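Side-chain contacts in glutathione synthetase-like effector 30 (Gpa-GSS30-apo) (Globodera pallida, PDB 5OET), which probably acts as a secreted effector of a plant-parasitic nematode, derived from a glutathione synthetase, the ATP-dependent ligase that joins glycine to gamma-glutamylcysteine: residues N39-D43 against P44-L48; Q50-D53 against A54-W57; D106-K109 against A110-L114; S201-H204 against R205-V208; H257-L260 against E261-I265. All coordinates share one frame; numbering follows the deposited sequence.

Contact 1 (N39-D43 against P44-L48); sequences NIEQD and PQILL
Asp43 is the N-cap of helix 44-59, and its carbonyl O takes the first i to i+4 bond of that helix from Leu47 N at 2.9 Å, with Pro44 filling the first helical position. The Asp43 side chain turns back over the same end: with CG anti to its own N (chi1 -168°), OD1 lies 3.0 Å from Gln45 N and 3.4 Å from Ile46 N, two weak capping bonds. The same side chain is touched by Ile46, whose CG1 rests 3.8 Å from Asp43 CB, while its CG2 branch meets Glu41 CG at 3.8 Å. Glu41, bent at chi2, folds its carboxylate back so that OE2 accepts from Asp43 N at 3.2 Å through the anti lone pair. Leu47 CD1 packs near Glu41 O, and Ile46 also reaches Arg280 of the second subunit. Two carboxylates thus gather at the start of the helix, where the Asp43 charge would be favoured by the helix dipole and Glu41 accepts the N-H of the capping residue.

Contact 2 (Q50-D53 against A54-W57); sequences QSLD and AKDW
Lys55 and Leu52 lie side by side on helix 44-59, their chains pointing the same way. Followed outward, Lys55 begins with CB at 3.4 Å from Ser51 O, the carbonyl that also accepts the Lys55 N bond. CG and CD then pass Leu52 O at the edge of van der Waals range, and CD reaches Leu52 CD2 at 3.9 Å. Lys55 CE comes closer still to Leu52 CD2, 3.6 Å, so the aliphatic part of the lysine lies along one methyl of the leucine. The chain, bent at chi2, chi3 and chi4, finally delivers NZ to Asp56 OD1 at 2.7 Å, a salt bridge between adjacent residues in which NZ approaches the syn side of OD1, 27° out of the carboxylate plane. Asp56 holds its CG beside its own N (chi1 -74°), which brings the carboxylate close to Leu52 O. The second carboxylate oxygen, OD2, forms a salt bridge with Arg263 of the second subunit, and Leu52 packs on the same arginine. Asp56 is therefore gripped by one cation from its own helix and one from the partner chain, an arrangement that would be expected to keep this buried carboxylate ionised and that makes this turn of the helix part of the dimer interface.

Contact 3 (D106-K109 against A110-L114); sequences DVQK and AMLLL
With chi1 of Val107 at 78°, its CG2 methyl is placed 4.2 Å from Ala110 CB, and this i to i+3 apolar pair lies in the middle of the long alpha-helix 98-119. Gln108 has its CG turned anti to the backbone N and is bent at chi2, which carries the amide along the helix until OE1 lies 4.2 Å from Leu112 CD2. Leu112 itself takes the other course, CG beside its own N (chi1 -63°), and so sets CG over Gln108 O. Ala110 CB lies 3.3 Å from Val107 O. Three backbone bonds span this turn: Met111 N to Val107 O, Leu112 N to Gln108 O and Leu113 N to Lys109 O. The helix lies between helix 373-380 and the large mixed sheet. Val107 and Ala110 both touch Ile377 of helix 373-380, whereas Gln108 and Leu112 meet Gln165 on strand 160-173 of the large mixed sheet. Lys109 runs outward to a cation-pi contact with Phe493 of strand 490-504, on which Leu113 also packs. One turn thus faces both a neighbouring helix and the sheet, and its side chains are mostly buried. Leu113 follows the same pattern as Leu112, its CG sitting 3.5 Å from Lys109 O.

Contact 4 (S201-H204 against R205-V208); sequences SRLH and RRMV
Leu203 and Met207 meet one turn apart on helix 196-210, where Leu203 CD1 lies 4.2 Å from Met207 SD. The same pair is joined by the backbone: Leu203 O accepts from Met207 N at 3.1 Å, in the carbonyl plane, and takes a second, weak bond from Arg206 N at 3.3 Å. Arg206 N thus divides its hydrogen, since its better bond goes to Arg202 O at 3.2 Å. Ser201 O and His204 O are satisfied by Arg205 N and Val208 N. Met207 has CG beside its own N (chi1 -57°), placing that carbon 3.3 Å from Leu203 O before the chain bends toward helix 44-59. The polar side chains find their partners farther off. Both imidazole nitrogens of His204 are used, NE2 with Ser90 O and ND1 with Ser521 OG, which fixes the rotation of the ring. Arg205 sends NH1 to Met220 O, while its NH2 passes Ser201 OG at 3.9 Å. Arg206, extended from CG to NE, pairs through NH1 with Asp53 and through NE with Glu270 of the second subunit, so two acids share its charge. The helix therefore lies with Leu203, Arg206 and Met207 against helix 44-59, Arg206 at the dimer contact, and His204 turned to the 83-90 and 517-524 strands.

Contact 5 (H257-L260 against E261-I265); sequences HLML and ESRQI
Glu261 and Leu258 cross at the start of helix 259-270, the helical link of a beta-alpha-beta unit between strands 246-251 and 279-283, with Leu258 CD2 3.6 Å from Glu261 OE2. Next along the same turn, Met259 and Arg263 run side by side, SD of Met259 lying 4.0 Å from NE of Arg263, and Arg263 CG sits over Met259 O. The bend of Arg263 at chi2 (-80°) swings its extended outer chain alongside the thioether. Beneath these side chains, Leu258 O receives Ser262 N at 2.9 Å and, weakly, Ser262 OG at 3.4 Å; Met259 O receives Arg263 N at 2.9 Å. Gln264 N reaches Leu260 O from above the carbonyl plane. The next shell sets the polar ends. Glu261 OE1 accepts from Ser193 N, Ser262 OG is hydrogen-bonded to Arg314 NE on strand 306-314, and Arg263, whose NE is held by Asp56 of the second subunit, makes a cation-pi contact with Phe281. The helix is thus seated on its own sheet on one side and meets the partner chain through Arg263 on another, with Met259 and Leu260 also touching Phe66 of strand 64-67. Just before the helix, Leu258 CG stands 3.7 Å above the plane of the His257 ring, displaced toward its rim.

Overall arrangement
All five contacts are local and follow one another in series along the chain, so none nests in or crosses another. Contact 1 opens helix 44-59 from the preceding loop, and contact 2 continues along the same helix, their centres about 13 Å apart. Contact 3 comes next on helix 98-119, about 37 Å from contact 2 between centres and on the opposite side of the chain's centre, against the large mixed sheet. The chain returns with contact 4, whose helix 196-210 packs directly on contact 2. Contact 5 starts the crossover helix of the six-stranded sheet. Contacts 2 and 5 do not touch within one chain, but the dimer brings them together across the subunit boundary.

Contact 1 (N39-D43 against P44-L48)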
loop_
_atom_site.group_PDB
_atom_site.type_symbol
_atom_site.label_atom_id
_atom_site.label_comp_id
_atom_site.label_asym_id
_atom_site.label_seq_id
_atom_site.Cartn_x
_atom_site.Cartn_y
_atom_site.Cartn_z
ATOM N N ASN A 39 -8.627 -15.890 23.159
ATOM C CA ASN A 39 -9.916 -16.585 22.895
ATOM C C ASN A 39 -10.485 -16.396 21.486
ATOM O O ASN A 39 -11.594 -16.836 21.205
ATOM C CB ASN A 39 -10.988 -16.177 23.919
ATOM C CG ASN A 39 -10.571 -16.453 25.344
ATOM O OD1 ASN A 39 -10.975 -15.749 26.258
ATOM N ND2 ASN A 39 -9.741 -17.467 25.539
ATOM N N ILE A 40 -9.747 -15.736 20.603
ATOM C CA ILE A 40 -10.077 -15.713 19.184
ATOM C C ILE A 40 -9.644 -17.035 18.555
ATOM O O ILE A 40 -10.462 -17.719 17.956
ATOM C CB ILE A 40 -9.387 -14.535 18.455
ATOM C CG1 ILE A 40 -9.896 -13.206 19.031
ATOM C CG2 ILE A 40 -9.602 -14.628 16.947
ATOM C CD1 ILE A 40 -9.177 -11.979 18.510
ATOM N N GLU A 41 -8.361 -17.370 18.696
ATOM C CA GLU A 41 -7.748 -18.521 18.025
ATOM C C GLU A 41 -6.468 -18.927 18.755
ATOM O O GLU A 41 -5.700 -18.063 19.183
ATOM C CB GLU A 41 -7.461 -18.195 16.546
ATOM C CG GLU A 41 -6.884 -19.331 15.691
ATOM C CD GLU A 41 -7.841 -20.519 15.474
ATOM O OE1 GLU A 41 -8.848 -20.336 14.746
ATOM O OE2 GLU A 41 -7.580 -21.648 16.004
ATOM N N GLN A 42 -6.269 -20.236 18.917
ATOM C CA GLN A 42 -5.049 -20.803 19.530
ATOM C C GLN A 42 -4.383 -21.936 18.727
ATOM O O GLN A 42 -3.447 -22.554 19.205
ATOM C CB GLN A 42 -5.334 -21.274 20.973
ATOM C CG GLN A 42 -4.304 -20.770 21.984
ATOM C CD GLN A 42 -4.504 -19.304 22.275
ATOM O OE1 GLN A 42 -3.664 -18.458 21.964
ATOM N NE2 GLN A 42 -5.651 -18.988 22.833
ATOM N N ASP A 43 -4.841 -22.195 17.505
ATOM C CA ASP A 43 -4.123 -23.087 16.608
ATOM C C ASP A 43 -2.889 -22.325 16.116
ATOM O O ASP A 43 -3.045 -21.265 15.526
ATOM C CB ASP A 43 -5.018 -23.530 15.444
ATOM C CG ASP A 43 -4.412 -24.674 14.647
ATOM O OD1 ASP A 43 -3.211 -24.598 14.311
ATOM O OD2 ASP A 43 -5.133 -25.663 14.372
ATOM N N PRO A 44 -1.660 -22.841 16.371
ATOM C CA PRO A 44 -0.466 -22.097 15.909
ATOM C C PRO A 44 -0.368 -21.995 14.385
ATOM O O PRO A 44 -0.009 -20.934 13.874
ATOM C CB PRO A 44 0.726 -22.890 16.477
ATOM C CG PRO A 44 0.153 -23.892 17.404
ATOM C CD PRO A 44 -1.297 -24.090 17.067
ATOM N N GLN A 45 -0.699 -23.079 13.686
ATOM C CA GLN A 45 -0.715 -23.110 12.219
ATOM C C GLN A 45 -1.674 -22.073 11.634
ATOM O O GLN A 45 -1.326 -21.369 10.683
ATOM C CB GLN A 45 -1.059 -24.538 11.712
ATOM C CG GLN A 45 -0.991 -24.786 10.212
ATOM C CD GLN A 45 0.234 -24.162 9.557
ATOM O OE1 GLN A 45 0.088 -23.192 8.827
ATOM N NE2 GLN A 45 1.446 -24.686 9.838
ATOM N N ILE A 46 -2.858 -21.935 12.222
ATOM C CA ILE A 46 -3.780 -20.881 11.807
ATOM C C ILE A 46 -3.260 -19.477 12.162
ATOM O O ILE A 46 -3.331 -18.565 11.329
ATOM C CB ILE A 46 -5.182 -21.100 12.385
ATOM C CG1 ILE A 46 -5.770 -22.439 11.873
ATOM C CG2 ILE A 46 -6.120 -19.954 12.020
ATOM C CD1 ILE A 46 -5.874 -22.564 10.355
ATOM N N LEU A 47 -2.734 -19.296 13.371
ATOM C CA LEU A 47 -2.141 -18.004 13.742
ATOM C C LEU A 47 -0.985 -17.616 12.823
ATOM O O LEU A 47 -0.865 -16.441 12.452
ATOM C CB LEU A 47 -1.660 -17.989 15.196
ATOM C CG LEU A 47 -2.779 -17.960 16.231
ATOM C CD1 LEU A 47 -2.253 -18.225 17.641
ATOM C CD2 LEU A 47 -3.519 -16.638 16.179
ATOM N N LEU A 48 -0.150 -18.594 12.465
ATOM C CA LEU A 48 0.919 -18.369 11.506
ATOM C C LEU A 48 0.337 -17.900 10.178
ATOM O O LEU A 48 0.782 -16.895 9.627
ATOM C CB LEU A 48 1.777 -19.613 11.315
ATOM C CG LEU A 48 2.761 -19.508 10.131
ATOM C CD1 LEU A 48 3.745 -18.359 10.316
ATOM C CD2 LEU A 48 3.454 -20.822 9.886
#

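Contact 2 (Q50-D53 against A54-W57)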
loop_
_atom_site.group_PDB
_atom_site.type_symbol
_atom_site.label_atom_id
_atom_site.label_comp_id
_atom_site.label_asym_id
_atom_site.label_seq_id
_atom_site.Cartn_x
_atom_site.Cartn_y
_atom_site.Cartn_z
ATOM N N GLN A 50 -2.508 -16.487 9.578
ATOM C CA GLN A 50 -3.074 -15.150 9.726
ATOM C C GLN A 50 -2.002 -14.070 9.859
ATOM O O GLN A 50 -2.224 -12.927 9.450
ATOM C CB GLN A 50 -4.015 -15.111 10.926
ATOM C CG GLN A 50 -5.292 -15.911 10.715
ATOM C CD GLN A 50 -6.201 -15.963 11.931
ATOM O OE1 GLN A 50 -7.314 -16.459 11.843
ATOM N NE2 GLN A 50 -5.731 -15.470 13.073
ATOM N N SER A 51 -0.862 -14.419 10.452
ATOM C CA SER A 51 0.299 -13.529 10.459
ATOM C C SER A 51 0.744 -13.143 9.067
ATOM O O SER A 51 0.976 -11.972 8.803
ATOM C CB SER A 51 1.496 -14.187 11.141
ATOM O OG SER A 51 1.372 -14.024 12.521
ATOM N N LEU A 52 0.918 -14.145 8.207
ATOM C CA LEU A 52 1.368 -13.902 6.838
ATOM C C LEU A 52 0.356 -13.068 6.056
ATOM O O LEU A 52 0.735 -12.184 5.312
ATOM C CB LEU A 52 1.639 -15.206 6.109
ATOM C CG LEU A 52 2.781 -16.026 6.683
ATOM C CD1 LEU A 52 2.862 -17.352 5.950
ATOM C CD2 LEU A 52 4.118 -15.305 6.610
ATOM N N ASP A 53 -0.922 -13.356 6.268
ATOM C CA ASP A 53 -2.018 -12.595 5.703
ATOM C C ASP A 53 -1.986 -11.149 6.145
ATOM O O ASP A 53 -2.125 -10.255 5.328
ATOM C CB ASP A 53 -3.361 -13.230 6.089
ATOM C CG ASP A 53 -4.552 -12.305 5.817
ATOM O OD1 ASP A 53 -4.743 -11.314 6.558
ATOM O OD2 ASP A 53 -5.318 -12.556 4.858
ATOM N N ALA A 54 -1.860 -10.925 7.443
ATOM C CA ALA A 54 -1.814 -9.560 7.985
ATOM C C ALA A 54 -0.640 -8.814 7.390
ATOM O O ALA A 54 -0.800 -7.717 6.868
ATOM C CB ALA A 54 -1.701 -9.582 9.510
ATOM N N LYS A 55 0.527 -9.437 7.458
ATOM C CA LYS A 55 1.749 -8.873 6.903
ATOM C C LYS A 55 1.593 -8.567 5.400
ATOM O O LYS A 55 1.956 -7.490 4.968
ATOM C CB LYS A 55 2.968 -9.782 7.216
ATOM C CG LYS A 55 3.923 -10.079 6.073
ATOM C CD LYS A 55 4.526 -11.473 6.168
ATOM C CE LYS A 55 4.405 -12.238 4.845
ATOM N NZ LYS A 55 5.149 -11.635 3.718
ATOM N N ASP A 56 1.046 -9.490 4.616
ATOM C CA ASP A 56 0.837 -9.227 3.192
ATOM C C ASP A 56 -0.196 -8.155 2.894
ATOM O O ASP A 56 -0.101 -7.501 1.881
ATOM C CB ASP A 56 0.490 -10.513 2.440
ATOM C CG ASP A 56 1.702 -11.428 2.256
ATOM O OD1 ASP A 56 2.834 -10.929 2.463
ATOM O OD2 ASP A 56 1.526 -12.634 1.922
ATOM N N TRP A 57 -1.175 -7.965 3.767
ATOM C CA TRP A 57 -2.081 -6.819 3.658
ATOM C C TRP A 57 -1.341 -5.491 3.913
ATOM O O TRP A 57 -1.585 -4.504 3.206
ATOM C CB TRP A 57 -3.251 -6.955 4.623
ATOM C CG TRP A 57 -4.371 -6.040 4.341
ATOM C CD1 TRP A 57 -5.506 -6.329 3.649
ATOM C CD2 TRP A 57 -4.492 -4.689 4.759
ATOM N NE1 TRP A 57 -6.322 -5.231 3.578
ATOM C CE2 TRP A 57 -5.727 -4.209 4.262
ATOM C CE3 TRP A 57 -3.675 -3.826 5.497
ATOM C CZ2 TRP A 57 -6.168 -2.923 4.501
ATOM C CZ3 TRP A 57 -4.096 -2.544 5.711
ATOM C CH2 TRP A 57 -5.335 -2.096 5.216
#

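Contact 3 (D106-K109 against A110-L114)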
loop_
_atom_site.group_PDB
_atom_site.type_symbol
_atom_site.label_atom_id
_atom_site.label_comp_id
_atom_site.label_asym_id
_atom_site.label_seq_id
_atom_site.Cartn_x
_atom_site.Cartn_y
_atom_site.Cartn_z
ATOM N N ASP A 106 -11.984 12.979 24.424
ATOM C CA ASP A 106 -12.721 14.177 24.840
ATOM C C ASP A 106 -11.840 15.336 25.325
ATOM O O ASP A 106 -12.226 16.493 25.188
ATOM C CB ASP A 106 -13.744 13.843 25.950
ATOM C CG ASP A 106 -14.945 13.027 25.444
ATOM O OD1 ASP A 106 -15.287 13.134 24.235
ATOM O OD2 ASP A 106 -15.540 12.268 26.265
ATOM N N VAL A 107 -10.679 15.028 25.901
ATOM C CA VAL A 107 -9.828 16.056 26.504
ATOM C C VAL A 107 -8.865 16.702 25.486
ATOM O O VAL A 107 -8.195 17.706 25.795
ATOM C CB VAL A 107 -9.083 15.498 27.744
ATOM C CG1 VAL A 107 -7.886 14.628 27.363
ATOM C CG2 VAL A 107 -8.674 16.623 28.673
ATOM N N GLN A 108 -8.818 16.149 24.268
ATOM C CA GLN A 108 -7.875 16.611 23.247
ATOM C C GLN A 108 -8.069 18.070 22.888
ATOM O O GLN A 108 -7.100 18.796 22.783
ATOM C CB GLN A 108 -7.937 15.743 21.974
ATOM C CG GLN A 108 -6.714 15.891 21.067
ATOM C CD GLN A 108 -5.383 15.593 21.776
ATOM O OE1 GLN A 108 -4.335 16.082 21.364
ATOM N NE2 GLN A 108 -5.424 14.785 22.854
ATOM N N LYS A 109 -9.314 18.505 22.727
ATOM C CA LYS A 109 -9.603 19.927 22.470
ATOM C C LYS A 109 -8.968 20.828 23.559
ATOM O O LYS A 109 -8.254 21.790 23.256
ATOM C CB LYS A 109 -11.117 20.144 22.379
ATOM C CG LYS A 109 -11.559 21.460 21.769
ATOM C CD LYS A 109 -13.003 21.780 22.154
ATOM C CE LYS A 109 -13.394 23.215 21.819
ATOM N NZ LYS A 109 -13.510 23.448 20.346
ATOM N N ALA A 110 -9.208 20.479 24.821
ATOM C CA ALA A 110 -8.612 21.178 25.969
ATOM C C ALA A 110 -7.089 21.150 25.953
ATOM O O ALA A 110 -6.421 22.130 26.292
ATOM C CB ALA A 110 -9.107 20.556 27.263
ATOM N N MET A 111 -6.545 20.006 25.583
ATOM C CA MET A 111 -5.104 19.804 25.587
ATOM C C MET A 111 -4.399 20.685 24.529
ATOM O O MET A 111 -3.356 21.287 24.804
ATOM C CB MET A 111 -4.780 18.329 25.371
ATOM C CG MET A 111 -3.542 17.897 26.120
ATOM S SD MET A 111 -3.940 17.460 27.814
ATOM C CE MET A 111 -2.389 17.952 28.612
ATOM N N LEU A 112 -4.979 20.783 23.331
ATOM C CA LEU A 112 -4.460 21.712 22.322
ATOM C C LEU A 112 -4.571 23.159 22.805
ATOM O O LEU A 112 -3.613 23.911 22.728
ATOM C CB LEU A 112 -5.193 21.546 20.992
ATOM C CG LEU A 112 -5.078 20.203 20.271
ATOM C CD1 LEU A 112 -5.988 20.149 19.052
ATOM C CD2 LEU A 112 -3.644 19.958 19.870
ATOM N N LEU A 113 -5.723 23.538 23.330
ATOM C CA LEU A 113 -5.905 24.906 23.802
ATOM C C LEU A 113 -4.912 25.331 24.873
ATOM O O LEU A 113 -4.459 26.443 24.852
ATOM C CB LEU A 113 -7.345 25.148 24.287
ATOM C CG LEU A 113 -8.439 25.292 23.225
ATOM C CD1 LEU A 113 -9.742 25.721 23.877
ATOM C CD2 LEU A 113 -8.035 26.290 22.142
ATOM N N LEU A 114 -4.560 24.445 25.799
ATOM C CA LEU A 114 -3.584 24.785 26.856
ATOM C C LEU A 114 -2.174 25.046 26.306
ATOM O O LEU A 114 -1.537 26.007 26.677
ATOM C CB LEU A 114 -3.529 23.673 27.895
ATOM C CG LEU A 114 -2.397 23.716 28.914
ATOM C CD1 LEU A 114 -2.477 24.982 29.740
ATOM C CD2 LEU A 114 -2.434 22.502 29.820
#

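Contact 4 (S201-H204 against R205-V208)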
loop_
_atom_site.group_PDB
_atom_site.type_symbol
_atom_site.label_atom_id
_atom_site.label_comp_id
_atom_site.label_asym_id
_atom_site.label_seq_id
_atom_site.Cartn_x
_atom_site.Cartn_y
_atom_site.Cartn_z
ATOM N N SER A 201 -5.763 0.694 11.534
ATOM C CA SER A 201 -7.168 0.686 11.909
ATOM C C SER A 201 -7.943 -0.222 10.956
ATOM O O SER A 201 -8.644 -1.117 11.403
ATOM C CB SER A 201 -7.699 2.126 11.898
ATOM O OG SER A 201 -9.000 2.238 12.399
ATOM N N ARG A 202 -7.761 -0.031 9.653
ATOM C CA ARG A 202 -8.385 -0.898 8.636
ATOM C C ARG A 202 -7.884 -2.344 8.677
ATOM O O ARG A 202 -8.671 -3.278 8.454
ATOM C CB ARG A 202 -8.213 -0.331 7.201
ATOM C CG ARG A 202 -9.137 0.857 6.887
ATOM C CD ARG A 202 -9.234 1.176 5.395
ATOM N NE ARG A 202 -7.916 1.545 4.848
ATOM C CZ ARG A 202 -7.350 1.064 3.736
ATOM N NH1 ARG A 202 -7.999 0.192 2.933
ATOM N NH2 ARG A 202 -6.119 1.498 3.397
ATOM N N LEU A 203 -6.585 -2.521 8.922
ATOM C CA LEU A 203 -5.997 -3.860 9.010
ATOM C C LEU A 203 -6.703 -4.692 10.063
ATOM O O LEU A 203 -7.112 -5.814 9.800
ATOM C CB LEU A 203 -4.497 -3.809 9.343
ATOM C CG LEU A 203 -3.785 -5.166 9.485
ATOM C CD1 LEU A 203 -4.123 -6.117 8.341
ATOM C CD2 LEU A 203 -2.285 -4.960 9.597
ATOM N N HIS A 204 -6.830 -4.116 11.251
ATOM C CA HIS A 204 -7.383 -4.819 12.394
ATOM C C HIS A 204 -8.879 -5.006 12.329
ATOM O O HIS A 204 -9.375 -5.986 12.859
ATOM C CB HIS A 204 -6.996 -4.121 13.695
ATOM C CG HIS A 204 -5.588 -4.363 14.106
ATOM N ND1 HIS A 204 -4.982 -3.661 15.124
ATOM C CD2 HIS A 204 -4.663 -5.234 13.646
ATOM C CE1 HIS A 204 -3.744 -4.097 15.276
ATOM N NE2 HIS A 204 -3.524 -5.049 14.386
ATOM N N ARG A 205 -9.607 -4.085 11.700
ATOM C CA ARG A 205 -11.046 -4.291 11.497
ATOM C C ARG A 205 -11.272 -5.512 10.591
ATOM O O ARG A 205 -12.215 -6.270 10.771
ATOM C CB ARG A 205 -11.701 -3.048 10.912
ATOM C CG ARG A 205 -13.232 -3.068 10.928
ATOM C CD ARG A 205 -13.859 -1.904 10.146
ATOM N NE ARG A 205 -13.168 -0.637 10.431
ATOM C CZ ARG A 205 -13.428 0.179 11.451
ATOM N NH1 ARG A 205 -14.403 -0.080 12.332
ATOM N NH2 ARG A 205 -12.694 1.278 11.597
ATOM N N ARG A 206 -10.357 -5.693 9.647
ATOM C CA ARG A 206 -10.395 -6.781 8.705
ATOM C C ARG A 206 -10.078 -8.122 9.374
ATOM O O ARG A 206 -10.792 -9.087 9.149
ATOM C CB ARG A 206 -9.428 -6.484 7.549
ATOM C CG ARG A 206 -9.465 -7.481 6.406
ATOM C CD ARG A 206 -8.345 -7.216 5.403
ATOM N NE ARG A 206 -8.039 -8.468 4.704
ATOM C CZ ARG A 206 -7.124 -9.372 5.076
ATOM N NH1 ARG A 206 -6.319 -9.184 6.133
ATOM N NH2 ARG A 206 -6.993 -10.473 4.347
ATOM N N MET A 207 -9.025 -8.179 10.185
ATOM C CA MET A 207 -8.662 -9.413 10.907
ATOM C C MET A 207 -9.773 -9.891 11.838
ATOM O O MET A 207 -10.135 -11.075 11.854
ATOM C CB MET A 207 -7.401 -9.228 11.764
ATOM C CG MET A 207 -6.154 -8.772 11.040
ATOM S SD MET A 207 -5.805 -9.774 9.595
ATOM C CE MET A 207 -5.154 -11.251 10.375
ATOM N N VAL A 208 -10.283 -8.959 12.632
ATOM C CA VAL A 208 -11.368 -9.209 13.569
ATOM C C VAL A 208 -12.606 -9.717 12.827
ATOM O O VAL A 208 -13.081 -10.798 13.089
ATOM C CB VAL A 208 -11.668 -7.920 14.350
ATOM C CG1 VAL A 208 -13.023 -7.959 15.028
ATOM C CG2 VAL A 208 -10.563 -7.664 15.358
#

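Contact 5 (H257-L260 against E261-I265)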
loop_
_atom_site.group_PDB
_atom_site.type_symbol
_atom_site.label_atom_id
_atom_site.label_comp_id
_atom_site.label_asym_id
_atom_site.label_seq_id
_atom_site.Cartn_x
_atom_site.Cartn_y
_atom_site.Cartn_z
ATOM N N HIS A 257 12.292 8.416 7.439
ATOM C CA HIS A 257 11.274 7.549 8.035
ATOM C C HIS A 257 9.872 8.185 8.021
ATOM O O HIS A 257 8.871 7.510 8.254
ATOM C CB HIS A 257 11.698 7.074 9.437
ATOM C CG HIS A 257 11.345 8.009 10.539
ATOM N ND1 HIS A 257 12.225 8.957 11.017
ATOM C CD2 HIS A 257 10.210 8.132 11.275
ATOM C CE1 HIS A 257 11.639 9.646 11.982
ATOM N NE2 HIS A 257 10.418 9.159 12.165
ATOM N N LEU A 258 9.801 9.481 7.742
ATOM C CA LEU A 258 8.519 10.159 7.631
ATOM C C LEU A 258 8.016 10.264 6.208
ATOM O O LEU A 258 6.866 10.610 6.021
ATOM C CB LEU A 258 8.598 11.544 8.277
ATOM C CG LEU A 258 8.824 11.498 9.786
ATOM C CD1 LEU A 258 8.967 12.900 10.354
ATOM C CD2 LEU A 258 7.680 10.785 10.469
ATOM N N MET A 259 8.845 9.904 5.236
ATOM C CA MET A 259 8.601 10.217 3.836
ATOM C C MET A 259 7.281 9.688 3.300
ATOM O O MET A 259 6.520 10.444 2.697
ATOM C CB MET A 259 9.738 9.680 2.970
ATOM C CG MET A 259 9.575 9.958 1.476
ATOM S SD MET A 259 9.347 11.706 1.046
ATOM C CE MET A 259 10.932 12.348 1.605
ATOM N N LEU A 260 7.035 8.395 3.495
ATOM C CA LEU A 260 5.795 7.766 3.028
ATOM C C LEU A 260 4.559 8.182 3.785
ATOM O O LEU A 260 3.493 8.163 3.218
ATOM C CB LEU A 260 5.881 6.231 3.028
ATOM C CG LEU A 260 6.908 5.700 2.051
ATOM C CD1 LEU A 260 6.961 4.191 2.130
ATOM C CD2 LEU A 260 6.613 6.153 0.623
ATOM N N GLU A 261 4.687 8.530 5.053
ATOM C CA GLU A 261 3.558 9.088 5.774
ATOM C C GLU A 261 3.251 10.452 5.170
ATOM O O GLU A 261 2.094 10.792 4.975
ATOM C CB GLU A 261 3.852 9.214 7.276
ATOM C CG GLU A 261 4.079 7.882 8.006
ATOM C CD GLU A 261 4.720 8.066 9.382
ATOM O OE1 GLU A 261 4.015 8.578 10.265
ATOM O OE2 GLU A 261 5.913 7.721 9.615
ATOM N N SER A 262 4.290 11.227 4.878
ATOM C CA SER A 262 4.152 12.546 4.213
ATOM C C SER A 262 3.449 12.443 2.852
ATOM O O SER A 262 2.572 13.247 2.548
ATOM C CB SER A 262 5.515 13.247 4.039
ATOM O OG SER A 262 5.979 13.836 5.250
ATOM N N ARG A 263 3.821 11.444 2.060
ATOM C CA ARG A 263 3.243 11.245 0.745
ATOM C C ARG A 263 1.805 10.839 0.831
ATOM O O ARG A 263 0.998 11.212 -0.014
ATOM C CB ARG A 263 4.008 10.176 -0.011
ATOM C CG ARG A 263 5.427 10.588 -0.371
ATOM C CD ARG A 263 5.427 11.469 -1.576
ATOM N NE ARG A 263 6.773 11.683 -2.078
ATOM C CZ ARG A 263 7.111 12.616 -2.965
ATOM N NH1 ARG A 263 6.201 13.455 -3.457
ATOM N NH2 ARG A 263 8.379 12.712 -3.360
ATOM N N GLN A 264 1.492 10.062 1.847
ATOM C CA GLN A 264 0.122 9.592 2.086
ATOM C C GLN A 264 -0.792 10.698 2.528
ATOM O O GLN A 264 -1.988 10.630 2.266
ATOM C CB GLN A 264 0.100 8.436 3.109
ATOM C CG GLN A 264 0.572 7.120 2.512
ATOM C CD GLN A 264 1.055 6.111 3.521
ATOM O OE1 GLN A 264 1.666 5.114 3.149
ATOM N NE2 GLN A 264 0.776 6.340 4.800
ATOM N N ILE A 265 -0.244 11.712 3.191
ATOM C CA ILE A 265 -1.026 12.914 3.514
ATOM C C ILE A 265 -1.462 13.575 2.219
ATOM O O ILE A 265 -2.629 13.939 2.098
ATOM C CB ILE A 265 -0.278 13.906 4.446
ATOM C CG1 ILE A 265 -0.133 13.296 5.832
ATOM C CG2 ILE A 265 -1.044 15.196 4.608
ATOM C CD1 ILE A 265 0.977 13.876 6.660
#